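Local structure of bottromycin amidohydrolase (Streptomyces purpureus, 6I5S) at residues V91-H96 with A113-W118; V104-H109 with V354-S359; A122-A127 with P140-G145; L343-D348 with P358-E363. The protein acts as the thiazoline-specific, zinc-binding amidohydrolase of bottromycin biosynthesis, probably hydrolysing an amide bond of the peptide precursor and serving as the pathway's gatekeeper. All coordinates share one frame; numbering follows the deposited sequence.

Interaction 1 (V91-H96 with A113-W118); sequences VDAHAH and AYRQLW
Leu117 lies over one face of the His94 imidazole: its CD2 comes 3.3 Å from His94 ND1, and its CB makes a CH-pi contact 4.2 Å from the ring centroid. At the edge of the same ring, in its plane, sits His96 CD2. The His96 ring in turn meets Trp118 at an edge, where Trp118 CB is 3.8 Å from His96 ND1, while the Gln116 amide, its OE1 accepting from Val97 N, stands nearly perpendicular to it, the planes 84° apart. Arg115 offers the edge of its guanidinium to the Ala93 carbonyl. NE donates to Ala93 O over 2.7 Å, almost in the guanidinium plane, and NH1 adds a weak bond to that oxygen; a bend at chi3 (-52°) brings NE back to it.

The backbones are parallel neighbours in a beta-alpha-beta unit completed by helix 100-108, consistent with the first two strands of an amidohydrolase barrel. His94 and His96 form the HxH pair at the strand end, and the NE2 of each binds zinc alongside Asp348 and the carboxylated lysine at position 183. Between the bridges Asp92-Tyr114 and Ala95-Gln116 a beta bulge shifts the register by one residue, and an Asx turn, His94 N to Asp92 OD2 at 3.0 Å, sets the corner; Asp92 OD1 is hydrogen-bonded to Thr347 OG1. A leucine in place of Arg115 would probably leave Ala93 O without these side-chain donors and Glu228 without its salt-bridge mate. Glu228 also accepts from His94 ND1. Where the bulge ends, Ala95 N donates to Arg115 O in a nearly straight bond of 2.9 Å.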
loop_
_atom_site.group_PDB
_atom_site.type_symbol
_atom_site.label_atom_id
_atom_site.label_comp_id
_atom_site.label_asym_id
_atom_site.label_seq_id
_atom_site.Cartn_x
_atom_site.Cartn_y
_atom_site.Cartn_z
ATOM N N VAL A 91 -0.031 -1.702 6.301
ATOM C CA VAL A 91 0.972 -1.164 5.384
ATOM C C VAL A 91 0.452 -1.323 3.971
ATOM O O VAL A 91 0.253 -2.457 3.496
ATOM C CB VAL A 91 2.327 -1.870 5.526
ATOM C CG1 VAL A 91 3.383 -1.089 4.649
ATOM C CG2 VAL A 91 2.739 -1.919 7.012
ATOM N N ASP A 92 0.229 -0.200 3.279
ATOM C CA ASP A 92 -0.015 -0.280 1.837
ATOM C C ASP A 92 1.332 -0.495 1.142
ATOM O O ASP A 92 2.165 0.423 1.067
ATOM C CB ASP A 92 -0.733 0.952 1.295
ATOM C CG ASP A 92 -1.126 0.795 -0.173
ATOM O OD1 ASP A 92 -2.065 1.458 -0.590
ATOM O OD2 ASP A 92 -0.471 0.011 -0.924
ATOM N N ALA A 93 1.536 -1.695 0.644
ATOM C CA ALA A 93 2.851 -2.084 0.117
ATOM C C ALA A 93 3.162 -1.539 -1.280
ATOM O O ALA A 93 4.273 -1.773 -1.801
ATOM C CB ALA A 93 2.977 -3.585 0.128
ATOM N N HIS A 94 2.261 -0.786 -1.885
ATOM C CA HIS A 94 2.557 -0.176 -3.176
ATOM C C HIS A 94 1.678 1.055 -3.330
ATOM O O HIS A 94 0.642 0.981 -3.984
ATOM C CB HIS A 94 2.289 -1.147 -4.310
ATOM C CG HIS A 94 2.871 -0.733 -5.648
ATOM N ND1 HIS A 94 3.737 -1.532 -6.367
ATOM C CD2 HIS A 94 2.712 0.397 -6.385
ATOM C CE1 HIS A 94 4.101 -0.897 -7.469
ATOM N NE2 HIS A 94 3.473 0.258 -7.524
ATOM N N ALA A 95 2.067 2.190 -2.756
ATOM C CA ALA A 95 1.265 3.403 -2.823
ATOM C C ALA A 95 2.030 4.463 -3.606
ATOM O O ALA A 95 3.260 4.426 -3.690
ATOM C CB ALA A 95 0.902 3.925 -1.424
ATOM N N HIS A 96 1.280 5.330 -4.281
ATOM C CA HIS A 96 1.821 6.489 -4.981
ATOM C C HIS A 96 1.170 7.702 -4.312
ATOM O O HIS A 96 0.195 8.261 -4.805
ATOM C CB HIS A 96 1.558 6.426 -6.471
ATOM C CG HIS A 96 2.343 5.342 -7.152
ATOM N ND1 HIS A 96 3.706 5.424 -7.358
ATOM C CD2 HIS A 96 1.968 4.129 -7.616
ATOM C CE1 HIS A 96 4.129 4.319 -7.941
ATOM N NE2 HIS A 96 3.094 3.518 -8.108
ATOM N N ALA A 113 1.561 2.996 7.548
ATOM C CA ALA A 113 2.824 3.023 6.825
ATOM C C ALA A 113 2.539 2.629 5.366
ATOM O O ALA A 113 1.494 2.056 5.044
ATOM C CB ALA A 113 3.841 2.066 7.440
ATOM N N TYR A 114 3.421 3.049 4.475
ATOM C CA TYR A 114 3.268 2.676 3.074
ATOM C C TYR A 114 4.662 2.630 2.434
ATOM O O TYR A 114 5.577 3.359 2.853
ATOM C CB TYR A 114 2.352 3.664 2.336
ATOM C CG TYR A 114 2.852 5.125 2.302
ATOM C CD1 TYR A 114 3.532 5.646 1.191
ATOM C CD2 TYR A 114 2.619 5.981 3.375
ATOM C CE1 TYR A 114 4.010 6.959 1.181
ATOM C CE2 TYR A 114 3.072 7.331 3.378
ATOM C CZ TYR A 114 3.735 7.817 2.265
ATOM O OH TYR A 114 4.169 9.077 2.249
ATOM N N ARG A 115 4.782 1.789 1.405
ATOM C CA ARG A 115 5.919 1.828 0.478
ATOM C C ARG A 115 5.563 2.765 -0.668
ATOM O O ARG A 115 4.592 2.557 -1.415
ATOM C CB ARG A 115 6.297 0.445 -0.041
ATOM C CG ARG A 115 6.710 -0.509 1.045
ATOM C CD ARG A 115 7.430 -1.762 0.479
ATOM N NE ARG A 115 6.652 -2.418 -0.602
ATOM C CZ ARG A 115 7.101 -3.374 -1.409
ATOM N NH1 ARG A 115 6.330 -3.891 -2.356
ATOM N NH2 ARG A 115 8.339 -3.886 -1.294
ATOM N N GLN A 116 6.374 3.786 -0.815
ATOM C CA GLN A 116 6.290 4.746 -1.914
ATOM C C GLN A 116 7.217 4.268 -3.006
ATOM O O GLN A 116 8.433 4.454 -2.922
ATOM C CB GLN A 116 6.689 6.139 -1.458
ATOM C CG GLN A 116 6.714 7.163 -2.586
ATOM C CD GLN A 116 5.329 7.462 -3.128
ATOM O OE1 GLN A 116 4.330 7.337 -2.425
ATOM N NE2 GLN A 116 5.267 7.852 -4.380
ATOM N N LEU A 117 6.641 3.653 -4.029
ATOM C CA LEU A 117 7.442 2.977 -5.044
ATOM C C LEU A 117 7.806 3.883 -6.213
ATOM O O LEU A 117 8.284 3.400 -7.247
ATOM C CB LEU A 117 6.705 1.696 -5.498
ATOM C CG LEU A 117 7.493 0.481 -5.001
ATOM C CD1 LEU A 117 7.709 0.458 -3.521
ATOM C CD2 LEU A 117 6.801 -0.781 -5.435
ATOM N N TRP A 118 7.645 5.184 -6.055
ATOM C CA TRP A 118 8.235 6.180 -6.921
ATOM C C TRP A 118 8.612 7.326 -5.994
ATOM O O TRP A 118 7.950 8.336 -5.956
ATOM C CB TRP A 118 7.268 6.640 -8.015
ATOM C CG TRP A 118 7.942 7.102 -9.211
ATOM C CD1 TRP A 118 8.819 8.140 -9.315
ATOM C CD2 TRP A 118 7.799 6.548 -10.519
ATOM N NE1 TRP A 118 9.243 8.265 -10.622
ATOM C CE2 TRP A 118 8.623 7.301 -11.380
ATOM C CE3 TRP A 118 7.051 5.482 -11.048
ATOM C CZ2 TRP A 118 8.720 7.027 -12.746
ATOM C CZ3 TRP A 118 7.154 5.206 -12.404
ATOM C CH2 TRP A 118 7.983 5.979 -13.237
#

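Interaction 2 (V104-H109 with V354-S359); sequences VGLLVH and VVAGPS
Gly357 comes up against Gly105 in the last turn of helix 100-108 and against His109 just after it, joining the helix of a beta-alpha-beta unit to the loop that leads into helix 358-369. Both helices are consistent with the outer layer of an amidohydrolase barrel. The tight part is backbone on backbone. Gly357 CA sits 3.3 Å from Gly105 O in a CA-H...O contact, and Gly105 CA faces Ala356 O in a second one. Neither glycine could carry a side chain here: a CB on Gly105 would run into Ala356 O, and one on Gly357 would strike both Gly105 O and His109 ND1, and at phi 110° it would also press on the carbonyl oxygen of Ala356.

The His109 ring lies against the loop: one face takes the peptide between Gly357 and Pro358, with Pro358 N over the ring centre, and Pro358 CD makes a CH-pi contact 3.9 Å from the centroid. The ring is held by ND1, which donates to Gly105 O at 2.8 Å, with that oxygen in the imidazole plane. Trp438 meets the same ring edge-to-face.

The other flank is looser, though it is buried too and has no solvent side. Leu106 meets the loop mainly through its outer side chain, CG lying 4.3 Å from Ala356 CB and CD2 3.8 Å from Gly357 N. On the loop itself, Val355 O takes two donors from the opening turn of helix 358-369: Ser359 N, and Ser359 OG at 2.8 Å, which stands above the carbonyl plane.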
loop_
_atom_site.group_PDB
_atom_site.type_symbol
_atom_site.label_atom_id
_atom_site.label_comp_id
_atom_site.label_asym_id
_atom_site.label_seq_id
_atom_site.Cartn_x
_atom_site.Cartn_y
_atom_site.Cartn_z
ATOM N N VAL A 104 -4.322 11.286 4.348
ATOM C CA VAL A 104 -5.516 11.202 5.187
ATOM C C VAL A 104 -6.333 9.965 4.865
ATOM O O VAL A 104 -6.789 9.263 5.774
ATOM C CB VAL A 104 -6.351 12.497 5.063
ATOM C CG1 VAL A 104 -7.703 12.287 5.790
ATOM C CG2 VAL A 104 -5.586 13.721 5.644
ATOM N N GLY A 105 -6.500 9.653 3.570
ATOM C CA GLY A 105 -7.214 8.443 3.180
ATOM C C GLY A 105 -6.598 7.191 3.765
ATOM O O GLY A 105 -7.304 6.328 4.304
ATOM N N LEU A 106 -5.259 7.088 3.717
ATOM C CA LEU A 106 -4.610 5.930 4.316
ATOM C C LEU A 106 -4.902 5.835 5.810
ATOM O O LEU A 106 -5.318 4.760 6.282
ATOM C CB LEU A 106 -3.103 5.953 4.042
ATOM C CG LEU A 106 -2.716 5.796 2.578
ATOM C CD1 LEU A 106 -1.238 6.074 2.387
ATOM C CD2 LEU A 106 -3.056 4.421 2.028
ATOM N N LEU A 107 -4.705 6.953 6.571
ATOM C CA LEU A 107 -4.866 6.910 8.019
ATOM C C LEU A 107 -6.271 6.491 8.398
ATOM O O LEU A 107 -6.476 5.701 9.316
ATOM C CB LEU A 107 -4.604 8.292 8.615
ATOM C CG LEU A 107 -3.136 8.698 8.646
ATOM C CD1 LEU A 107 -3.096 10.153 9.149
ATOM C CD2 LEU A 107 -2.365 7.757 9.548
ATOM N N VAL A 108 -7.250 7.054 7.715
ATOM C CA VAL A 108 -8.660 6.782 8.039
ATOM C C VAL A 108 -8.971 5.297 7.908
ATOM O O VAL A 108 -9.857 4.770 8.592
ATOM C CB VAL A 108 -9.547 7.641 7.102
ATOM C CG1 VAL A 108 -10.916 7.036 6.923
ATOM C CG2 VAL A 108 -9.619 9.060 7.628
ATOM N N HIS A 109 -8.231 4.590 7.051
ATOM C CA HIS A 109 -8.477 3.189 6.795
ATOM C C HIS A 109 -7.498 2.282 7.514
ATOM O O HIS A 109 -7.458 1.079 7.208
ATOM C CB HIS A 109 -8.497 2.916 5.279
ATOM C CG HIS A 109 -9.690 3.541 4.638
ATOM N ND1 HIS A 109 -9.710 4.848 4.217
ATOM C CD2 HIS A 109 -10.938 3.046 4.408
ATOM C CE1 HIS A 109 -10.926 5.152 3.784
ATOM N NE2 HIS A 109 -11.690 4.077 3.887
ATOM N N VAL A 354 -8.398 4.020 -8.197
ATOM C CA VAL A 354 -7.762 3.344 -7.064
ATOM C C VAL A 354 -7.499 4.415 -6.010
ATOM O O VAL A 354 -6.538 5.173 -6.134
ATOM C CB VAL A 354 -6.500 2.617 -7.473
ATOM C CG1 VAL A 354 -6.000 1.785 -6.302
ATOM C CG2 VAL A 354 -6.785 1.727 -8.703
ATOM N N VAL A 355 -8.384 4.504 -5.016
ATOM C CA VAL A 355 -8.396 5.622 -4.071
ATOM C C VAL A 355 -7.601 5.225 -2.842
ATOM O O VAL A 355 -7.917 4.227 -2.189
ATOM C CB VAL A 355 -9.830 6.011 -3.682
ATOM C CG1 VAL A 355 -9.846 7.180 -2.632
ATOM C CG2 VAL A 355 -10.638 6.435 -4.910
ATOM N N ALA A 356 -6.587 6.033 -2.502
ATOM C CA ALA A 356 -5.793 5.781 -1.295
ATOM C C ALA A 356 -6.693 5.626 -0.059
ATOM O O ALA A 356 -7.452 6.528 0.303
ATOM C CB ALA A 356 -4.785 6.932 -1.062
ATOM N N GLY A 357 -6.556 4.499 0.621
ATOM C CA GLY A 357 -7.389 4.197 1.760
ATOM C C GLY A 357 -8.374 3.068 1.473
ATOM O O GLY A 357 -8.136 1.891 1.807
ATOM N N PRO A 358 -9.496 3.383 0.829
ATOM C CA PRO A 358 -10.455 2.296 0.523
ATOM C C PRO A 358 -9.868 1.213 -0.358
ATOM O O PRO A 358 -10.220 0.048 -0.188
ATOM C CB PRO A 358 -11.609 3.025 -0.188
ATOM C CG PRO A 358 -11.404 4.462 0.091
ATOM C CD PRO A 358 -9.975 4.689 0.367
ATOM N N SER A 359 -8.965 1.573 -1.274
ATOM C CA SER A 359 -8.376 0.591 -2.194
ATOM C C SER A 359 -7.579 -0.470 -1.439
ATOM O O SER A 359 -7.430 -1.615 -1.924
ATOM C CB SER A 359 -7.474 1.282 -3.227
ATOM O OG SER A 359 -6.382 1.969 -2.642
#

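Interaction 3 (A122-A127 with P140-G145); sequences AHLLAA and PWVTAG
Val142 has CG1 anti to its backbone N (chi1 -177°) and CG2 beside it, and in this setting both methyls meet His123 CB, CG2 at 3.7 Å and CG1 at 3.8 Å. That CB points toward the strand and does the packing, while chi1 (-58°) places His123 CG, the root of the ring, beside the backbone N. The polar ring atoms find partners elsewhere: NE2 donates to Val97 O, and ND1 pairs with Glu120 N.

One residue on, Leu124 starts out away from the strand but returns with its CD2, which touches Val142 CB at 4.1 Å; the two side chains cross obliquely, and Phe179 packs against both. A turn further along the helix, Pro140 takes over. Its CG lies 3.7 Å from Ala127 CB and 3.6 Å from His123 O, and its CD rests near Ala127 CA. The contact is thus apolar, made by short branches and a proline ring. Trp141, between the two contact residues of the strand, points away from the helix.

Beyond the strand the chain bends through an inverse gamma turn centred on Ala144, closed by a weak bond from Gly145 N to Thr143 O, with Thr143 OG1 also donating to Gly145 O at 3.0 Å. The axes of helix 122-127 and strand 140-142 pass 8.5 Å apart at 145°, roughly antiparallel, as expected where the helix of a beta-alpha-beta crossover, here strand 111-116, helix 121-132 and strand 139-142, lies back across the sheet.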
loop_
_atom_site.group_PDB
_atom_site.type_symbol
_atom_site.label_atom_id
_atom_site.label_comp_id
_atom_site.label_asym_id
_atom_site.label_seq_id
_atom_site.Cartn_x
_atom_site.Cartn_y
_atom_site.Cartn_z
ATOM N N ALA A 122 10.340 14.853 -1.536
ATOM C CA ALA A 122 9.134 15.187 -0.768
ATOM C C ALA A 122 8.696 14.091 0.184
ATOM O O ALA A 122 8.153 14.381 1.260
ATOM C CB ALA A 122 7.977 15.524 -1.699
ATOM N N HIS A 123 8.895 12.817 -0.181
ATOM C CA HIS A 123 8.572 11.761 0.752
ATOM C C HIS A 123 9.571 11.629 1.886
ATOM O O HIS A 123 9.176 11.225 2.991
ATOM C CB HIS A 123 8.455 10.428 0.011
ATOM C CG HIS A 123 7.441 10.464 -1.060
ATOM N ND1 HIS A 123 7.757 10.723 -2.380
ATOM C CD2 HIS A 123 6.090 10.328 -1.005
ATOM C CE1 HIS A 123 6.648 10.748 -3.090
ATOM N NE2 HIS A 123 5.623 10.532 -2.278
ATOM N N LEU A 124 10.851 11.908 1.645
ATOM C CA LEU A 124 11.802 11.984 2.750
ATOM C C LEU A 124 11.441 13.112 3.684
ATOM O O LEU A 124 11.601 12.993 4.903
ATOM C CB LEU A 124 13.211 12.194 2.207
ATOM C CG LEU A 124 13.741 10.986 1.366
ATOM C CD1 LEU A 124 15.153 11.280 0.965
ATOM C CD2 LEU A 124 13.709 9.666 2.136
ATOM N N LEU A 125 11.030 14.248 3.133
ATOM C CA LEU A 125 10.572 15.346 3.996
ATOM C C LEU A 125 9.416 14.886 4.869
ATOM O O LEU A 125 9.395 15.129 6.090
ATOM C CB LEU A 125 10.178 16.560 3.148
ATOM C CG LEU A 125 9.769 17.858 3.826
ATOM C CD1 LEU A 125 8.324 17.731 4.361
ATOM C CD2 LEU A 125 10.713 18.265 4.949
ATOM N N ALA A 126 8.449 14.187 4.266
ATOM C CA ALA A 126 7.322 13.682 5.027
ATOM C C ALA A 126 7.780 12.735 6.123
ATOM O O ALA A 126 7.214 12.745 7.207
ATOM C CB ALA A 126 6.340 12.982 4.076
ATOM N N ALA A 127 8.819 11.919 5.852
ATOM C CA ALA A 127 9.381 11.056 6.895
ATOM C C ALA A 127 9.978 11.903 8.024
ATOM O O ALA A 127 9.899 11.524 9.195
ATOM C CB ALA A 127 10.460 10.118 6.337
ATOM N N PRO A 140 6.495 6.652 5.739
ATOM C CA PRO A 140 6.872 6.148 4.412
ATOM C C PRO A 140 8.129 5.306 4.402
ATOM O O PRO A 140 9.048 5.458 5.223
ATOM C CB PRO A 140 7.087 7.435 3.600
ATOM C CG PRO A 140 7.596 8.443 4.645
ATOM C CD PRO A 140 7.031 8.012 5.994
ATOM N N TRP A 141 8.168 4.416 3.397
ATOM C CA TRP A 141 9.363 3.685 2.994
ATOM C C TRP A 141 9.568 4.083 1.535
ATOM O O TRP A 141 8.665 3.923 0.716
ATOM C CB TRP A 141 9.185 2.178 3.179
ATOM C CG TRP A 141 10.304 1.270 2.857
ATOM C CD1 TRP A 141 11.170 0.711 3.754
ATOM C CD2 TRP A 141 10.689 0.765 1.576
ATOM N NE1 TRP A 141 12.049 -0.111 3.129
ATOM C CE2 TRP A 141 11.782 -0.095 1.788
ATOM C CE3 TRP A 141 10.233 0.969 0.272
ATOM C CZ2 TRP A 141 12.431 -0.736 0.742
ATOM C CZ3 TRP A 141 10.851 0.290 -0.767
ATOM C CH2 TRP A 141 11.950 -0.529 -0.527
ATOM N N VAL A 142 10.713 4.685 1.217
ATOM C CA VAL A 142 10.808 5.540 0.037
ATOM C C VAL A 142 11.888 4.994 -0.908
ATOM O O VAL A 142 13.054 4.894 -0.508
ATOM C CB VAL A 142 11.123 6.984 0.457
ATOM C CG1 VAL A 142 11.156 7.876 -0.761
ATOM C CG2 VAL A 142 10.114 7.440 1.529
ATOM N N THR A 143 11.539 4.732 -2.186
ATOM C CA THR A 143 12.594 4.402 -3.140
ATOM C C THR A 143 13.217 5.672 -3.718
ATOM O O THR A 143 12.621 6.754 -3.684
ATOM C CB THR A 143 12.070 3.560 -4.318
ATOM O OG1 THR A 143 11.101 4.312 -5.049
ATOM C CG2 THR A 143 11.432 2.336 -3.831
ATOM N N ALA A 144 14.445 5.548 -4.204
ATOM C CA ALA A 144 15.133 6.650 -4.856
ATOM C C ALA A 144 14.642 6.733 -6.304
ATOM O O ALA A 144 15.345 6.389 -7.258
ATOM C CB ALA A 144 16.645 6.455 -4.807
ATOM N N GLY A 145 13.423 7.226 -6.456
ATOM C CA GLY A 145 12.877 7.312 -7.788
ATOM C C GLY A 145 12.698 5.899 -8.335
ATOM O O GLY A 145 12.487 4.938 -7.587
#

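Interaction 4 (L343-D348 with P358-E363); sequences LLVGTD and PSFHKE
Val345 and Thr347, in the loop that runs from strand 342-343 to the zinc ligand Asp348, pack on the opening turns of helix 358-369. This strand-loop-helix element is consistent with the last unit of an amidohydrolase barrel, where an aspartate at the strand end binds the metal. Val345 CG1 sits over one face of the Phe360 ring, 3.4 Å from CE1, the side chains crossing at about a right angle. Phe360 CG is anti to the backbone N (chi1 -175°), which starts the side chain off toward Val345. An alanine in place of Phe360 would probably open a gap beside Val345 and Ala381 and leave Val345 CG1 without the ring face it rests on, with Glu363 CG still beside it.

CG1 of Val345 also lies 3.6 Å from Glu363 CG, the two side chains running alongside in opposite senses. Glu363 CG is also 3.5 Å from Gly346 O. Further on, Thr347 turns its methyl to the helix: CG2 is 3.4 Å from Ser359 O, while CB meets Ser359 OG. The Thr347 hydroxyl is bonded instead to Asp92 OD1 and Cys349 N.

The buried Glu363 carboxylate is well supplied with partners. OE1 pairs with Val274 N and OE2 with Leu273 N. One water bridges it to the loop, hydrogen-bonded to Glu363 OE2 at 2.7 Å and to Leu344 O at 2.7 Å, and accepting from Gly346 N at 2.9 Å.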
loop_
_atom_site.group_PDB
_atom_site.type_symbol
_atom_site.label_atom_id
_atom_site.label_comp_id
_atom_site.label_asym_id
_atom_site.label_seq_id
_atom_site.Cartn_x
_atom_site.Cartn_y
_atom_site.Cartn_z
ATOM N N LEU A 343 2.980 -12.955 0.591
ATOM C CA LEU A 343 2.171 -11.953 -0.086
ATOM C C LEU A 343 2.133 -10.635 0.692
ATOM O O LEU A 343 2.292 -10.600 1.909
ATOM C CB LEU A 343 0.756 -12.443 -0.279
ATOM C CG LEU A 343 0.580 -13.527 -1.327
ATOM C CD1 LEU A 343 -0.921 -13.987 -1.286
ATOM C CD2 LEU A 343 0.918 -13.068 -2.674
ATOM N N LEU A 344 1.920 -9.558 -0.054
ATOM C CA LEU A 344 1.790 -8.195 0.475
ATOM C C LEU A 344 0.526 -7.586 -0.105
ATOM O O LEU A 344 0.036 -7.978 -1.178
ATOM C CB LEU A 344 3.026 -7.317 0.083
ATOM C CG LEU A 344 4.379 -7.864 0.515
ATOM C CD1 LEU A 344 5.511 -7.081 -0.194
ATOM C CD2 LEU A 344 4.501 -7.690 2.045
ATOM N N VAL A 345 0.001 -6.594 0.600
ATOM C CA VAL A 345 -1.220 -5.906 0.208
ATOM C C VAL A 345 -0.834 -4.528 -0.288
ATOM O O VAL A 345 -0.532 -3.640 0.528
ATOM C CB VAL A 345 -2.212 -5.805 1.365
ATOM C CG1 VAL A 345 -3.440 -5.178 0.880
ATOM C CG2 VAL A 345 -2.488 -7.143 2.005
ATOM N N GLY A 346 -0.807 -4.340 -1.607
ATOM C CA GLY A 346 -0.504 -3.048 -2.179
ATOM C C GLY A 346 -1.541 -2.715 -3.232
ATOM O O GLY A 346 -2.207 -3.600 -3.768
ATOM N N THR A 347 -1.658 -1.416 -3.547
ATOM C CA THR A 347 -2.802 -0.942 -4.314
ATOM C C THR A 347 -2.486 -0.238 -5.621
ATOM O O THR A 347 -3.373 -0.170 -6.483
ATOM C CB THR A 347 -3.638 0.035 -3.482
ATOM O OG1 THR A 347 -2.873 1.202 -3.147
ATOM C CG2 THR A 347 -4.139 -0.656 -2.232
ATOM N N ASP A 348 -1.291 0.332 -5.773
ATOM C CA ASP A 348 -1.032 1.288 -6.854
ATOM C C ASP A 348 -2.019 2.447 -6.794
ATOM O O ASP A 348 -2.404 3.013 -7.822
ATOM C CB ASP A 348 -1.056 0.590 -8.234
ATOM C CG ASP A 348 0.159 0.894 -9.096
ATOM O OD1 ASP A 348 0.991 1.736 -8.763
ATOM O OD2 ASP A 348 0.271 0.242 -10.141
ATOM N N PRO A 358 -9.496 3.383 0.829
ATOM C CA PRO A 358 -10.455 2.296 0.523
ATOM C C PRO A 358 -9.868 1.213 -0.358
ATOM O O PRO A 358 -10.220 0.048 -0.188
ATOM C CB PRO A 358 -11.609 3.025 -0.188
ATOM C CG PRO A 358 -11.404 4.462 0.091
ATOM C CD PRO A 358 -9.975 4.689 0.367
ATOM N N SER A 359 -8.965 1.573 -1.274
ATOM C CA SER A 359 -8.376 0.591 -2.194
ATOM C C SER A 359 -7.579 -0.470 -1.439
ATOM O O SER A 359 -7.430 -1.615 -1.924
ATOM C CB SER A 359 -7.474 1.282 -3.227
ATOM O OG SER A 359 -6.382 1.969 -2.642
ATOM N N PHE A 360 -7.037 -0.108 -0.279
ATOM C CA PHE A 360 -6.336 -1.095 0.538
ATOM C C PHE A 360 -7.280 -2.240 0.903
ATOM O O PHE A 360 -6.931 -3.429 0.800
ATOM C CB PHE A 360 -5.770 -0.440 1.795
ATOM C CG PHE A 360 -4.950 -1.361 2.625
ATOM C CD1 PHE A 360 -3.673 -1.653 2.219
ATOM C CD2 PHE A 360 -5.470 -2.010 3.725
ATOM C CE1 PHE A 360 -2.872 -2.536 2.940
ATOM C CE2 PHE A 360 -4.668 -2.878 4.475
ATOM C CZ PHE A 360 -3.373 -3.152 4.059
ATOM N N HIS A 361 -8.478 -1.890 1.370
ATOM C CA HIS A 361 -9.481 -2.895 1.707
ATOM C C HIS A 361 -10.044 -3.571 0.471
ATOM O O HIS A 361 -10.458 -4.726 0.565
ATOM C CB HIS A 361 -10.525 -2.229 2.625
ATOM C CG HIS A 361 -9.897 -1.822 3.912
ATOM N ND1 HIS A 361 -9.595 -2.750 4.889
ATOM C CD2 HIS A 361 -9.346 -0.651 4.302
ATOM C CE1 HIS A 361 -8.937 -2.134 5.863
ATOM N NE2 HIS A 361 -8.751 -0.870 5.518
ATOM N N LYS A 362 -10.080 -2.893 -0.670
ATOM C CA LYS A 362 -10.421 -3.599 -1.912
ATOM C C LYS A 362 -9.402 -4.672 -2.249
ATOM O O LYS A 362 -9.770 -5.743 -2.776
ATOM C CB LYS A 362 -10.547 -2.638 -3.075
ATOM C CG LYS A 362 -11.739 -1.702 -3.016
ATOM C CD LYS A 362 -11.984 -1.132 -4.386
ATOM C CE LYS A 362 -13.101 -0.149 -4.386
ATOM N NZ LYS A 362 -13.514 0.223 -5.780
ATOM N N GLU A 363 -8.125 -4.428 -1.937
ATOM C CA GLU A 363 -7.114 -5.429 -2.231
ATOM C C GLU A 363 -7.217 -6.589 -1.253
ATOM O O GLU A 363 -7.078 -7.741 -1.662
ATOM C CB GLU A 363 -5.719 -4.813 -2.178
ATOM C CG GLU A 363 -4.568 -5.825 -2.510
ATOM C CD GLU A 363 -4.584 -6.323 -3.894
ATOM O OE1 GLU A 363 -5.483 -5.888 -4.652
ATOM O OE2 GLU A 363 -3.691 -7.199 -4.254
HETATM O O HOH W 1 -1.180 -6.721 -3.270
#

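How the interactions relate
From the N terminus, strand 84-95 comes first, and interaction 1 closes a short loop through helix 100-108 onto strand 111-116. Interaction 2 starts on that helix, so its segments alternate with those of interaction 1, and it closes only some 245 residues later. Interaction 3 follows interaction 1 in series, a second short loop lying wholly within the long one of interaction 2; strands 111-116 and 139-142 are sheet neighbours, probably joined by backbone hydrogen bonds of Tyr114 and Gln116 to Trp141. Interaction 4 closes last, sharing Pro358 and Ser359 with interaction 2. It touches interaction 1 at the metal site, where His94 O probably accepts from Asp348 N, tying the chain's late segment to its early strands.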